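Local coordinates for protein ULam111 (Flavobacterium sp., PDB 5WUT) that probably hydrolyses internal beta-1,3-glucosidic bonds of laminarin, as a laminarinase of glycoside hydrolase family 16, at residues A[117-122]-A[165-170]. Numbering follows the deposited sequence.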
loop_
_atom_site.group_PDB
_atom_site.type_symbol
_atom_site.label_atom_id
_atom_site.label_comp_id
_atom_site.label_asym_id
_atom_site.label_seq_id
_atom_site.Cartn_x
_atom_site.Cartn_y
_atom_site.Cartn_z
ATOM N N GLY A 117 17.836 14.093 14.219
ATOM C CA GLY A 117 17.037 13.262 13.334
ATOM C C GLY A 117 15.627 12.972 13.836
ATOM O O GLY A 117 15.356 12.929 15.051
ATOM N N GLU A 118 14.721 12.754 12.883
ATOM C CA GLU A 118 13.321 12.487 13.172
ATOM C C GLU A 118 12.784 11.503 12.146
ATOM O O GLU A 118 13.121 11.607 10.963
ATOM C CB GLU A 118 12.515 13.792 13.141
ATOM C CG GLU A 118 10.999 13.619 13.275
ATOM C CD GLU A 118 10.232 14.937 13.248
ATOM O OE1 GLU A 118 10.822 16.001 13.535
ATOM O OE2 GLU A 118 9.030 14.914 12.941
ATOM N N ILE A 119 11.965 10.556 12.597
ATOM C CA ILE A 119 11.297 9.592 11.713
ATOM C C ILE A 119 9.789 9.714 11.890
ATOM O O ILE A 119 9.278 9.481 12.983
ATOM C CB ILE A 119 11.711 8.121 12.006
ATOM C CG1 ILE A 119 13.231 7.992 12.142
ATOM C CG2 ILE A 119 11.124 7.171 10.920
ATOM C CD1 ILE A 119 13.683 6.623 12.602
ATOM N N ASP A 120 9.081 10.089 10.825
ATOM C CA ASP A 120 7.639 10.277 10.887
ATOM C C ASP A 120 6.942 9.074 10.275
ATOM O O ASP A 120 6.953 8.886 9.048
ATOM C CB ASP A 120 7.214 11.546 10.149
ATOM C CG ASP A 120 7.777 12.794 10.767
ATOM O OD1 ASP A 120 8.033 12.792 11.978
ATOM O OD2 ASP A 120 7.923 13.793 10.041
ATOM N N ILE A 121 6.306 8.280 11.129
ATOM C CA ILE A 121 5.801 6.970 10.724
ATOM C C ILE A 121 4.293 6.975 10.437
ATOM O O ILE A 121 3.855 6.511 9.382
ATOM C CB ILE A 121 6.127 5.923 11.811
ATOM C CG1 ILE A 121 7.635 5.922 12.101
ATOM C CG2 ILE A 121 5.628 4.540 11.378
ATOM C CD1 ILE A 121 8.039 5.032 13.300
ATOM N N LEU A 122 3.500 7.468 11.395
ATOM C CA LEU A 122 2.084 7.737 11.179
ATOM C C LEU A 122 1.942 9.245 11.160
ATOM O O LEU A 122 2.243 9.898 12.147
ATOM C CB LEU A 122 1.210 7.112 12.285
ATOM C CG LEU A 122 -0.327 7.255 12.246
ATOM C CD1 LEU A 122 -0.900 6.304 13.273
ATOM C CD2 LEU A 122 -0.886 8.666 12.491
ATOM N N ILE A 165 8.016 0.923 9.999
ATOM C CA ILE A 165 9.283 1.143 9.313
ATOM C C ILE A 165 10.156 -0.095 9.428
ATOM O O ILE A 165 10.061 -0.840 10.401
ATOM C CB ILE A 165 10.073 2.350 9.865
ATOM C CG1 ILE A 165 10.289 2.229 11.376
ATOM C CG2 ILE A 165 9.347 3.639 9.537
ATOM C CD1 ILE A 165 11.237 3.288 11.943
ATOM N N ASP A 166 10.987 -0.320 8.419
ATOM C CA ASP A 166 12.098 -1.256 8.550
ATOM C C ASP A 166 13.345 -0.407 8.471
ATOM O O ASP A 166 13.644 0.198 7.442
ATOM C CB ASP A 166 12.077 -2.342 7.479
ATOM C CG ASP A 166 13.026 -3.499 7.813
ATOM O OD1 ASP A 166 13.375 -3.661 8.998
ATOM O OD2 ASP A 166 13.384 -4.266 6.907
ATOM N N TRP A 167 14.058 -0.351 9.584
ATOM C CA TRP A 167 15.144 0.587 9.790
ATOM C C TRP A 167 16.441 -0.180 9.947
ATOM O O TRP A 167 16.579 -1.011 10.852
ATOM C CB TRP A 167 14.826 1.423 11.034
ATOM C CG TRP A 167 15.914 2.293 11.609
ATOM C CD1 TRP A 167 17.043 2.771 10.991
ATOM C CD2 TRP A 167 15.947 2.794 12.942
ATOM N NE1 TRP A 167 17.780 3.534 11.870
ATOM C CE2 TRP A 167 17.126 3.563 13.077
ATOM C CE3 TRP A 167 15.095 2.654 14.046
ATOM C CZ2 TRP A 167 17.475 4.187 14.270
ATOM C CZ3 TRP A 167 15.443 3.276 15.222
ATOM C CH2 TRP A 167 16.618 4.035 15.327
ATOM N N THR A 168 17.383 0.068 9.038
ATOM C CA THR A 168 18.714 -0.540 9.127
ATOM C C THR A 168 19.789 0.529 9.004
ATOM O O THR A 168 19.492 1.705 8.846
ATOM C CB THR A 168 18.949 -1.603 8.028
ATOM O OG1 THR A 168 19.051 -0.942 6.759
ATOM C CG2 THR A 168 17.818 -2.608 7.982
ATOM N N LYS A 169 21.047 0.116 9.091
ATOM C CA LYS A 169 22.147 1.055 8.936
ATOM C C LYS A 169 22.220 1.631 7.529
ATOM O O LYS A 169 22.871 2.644 7.316
ATOM C CB LYS A 169 23.467 0.376 9.273
ATOM C CG LYS A 169 23.912 -0.616 8.231
ATOM C CD LYS A 169 25.234 -1.277 8.640
ATOM C CE LYS A 169 25.731 -2.201 7.534
ATOM N NZ LYS A 169 26.604 -3.284 8.068
ATOM N N ASP A 170 21.541 0.990 6.577
ATOM C CA ASP A 170 21.655 1.385 5.175
ATOM C C ASP A 170 20.412 2.072 4.610
ATOM O O ASP A 170 20.504 2.835 3.647
ATOM C CB ASP A 170 21.980 0.172 4.313
ATOM C CG ASP A 170 23.346 -0.407 4.619
ATOM O OD1 ASP A 170 24.326 0.363 4.728
ATOM O OD2 ASP A 170 23.420 -1.634 4.782
#
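Ile165 meets both Ile119 and Ile121 through its two branches, and this apolar packing makes up most of the contact. Its CG2 lies 3.8 Å from Ile121 CG1, while its CD1 reaches Ile121 CD1 at 3.9 Å and Ile119 CG2 at 4.0 Å. With CG1 between the backbone N and the carbonyl carbon (chi1 55°), both branches of Ile165 face segment 117-122; its side chain crosses that of Ile121 at nearly a right angle. Shortening Ile165 to an alanine is likely to open a gap beside Ile119 and Ile121, taking away the methyls they pack on. Aromatic packing adds less: Ile119 CD1 sits over one face of the Trp167 ring, 4.5 Å from CE3, and the indole is fixed further by the hydrogen bond from its NE1 to the backbone O of Tyr196. The axes of strands 118-121 and 165-167 approach to 9.7 Å, with 150° between their N-to-C directions, fitting face-to-face packing of sheets in the family 16 beta-jelly-roll. Ile119 and Ile121 point into this core; Glu118, which accepts a hydrogen bond at OE1 from Trp113 NE1, and Asp120, near Glu123, alternate to the other face, consistent with the family's catalytic strand.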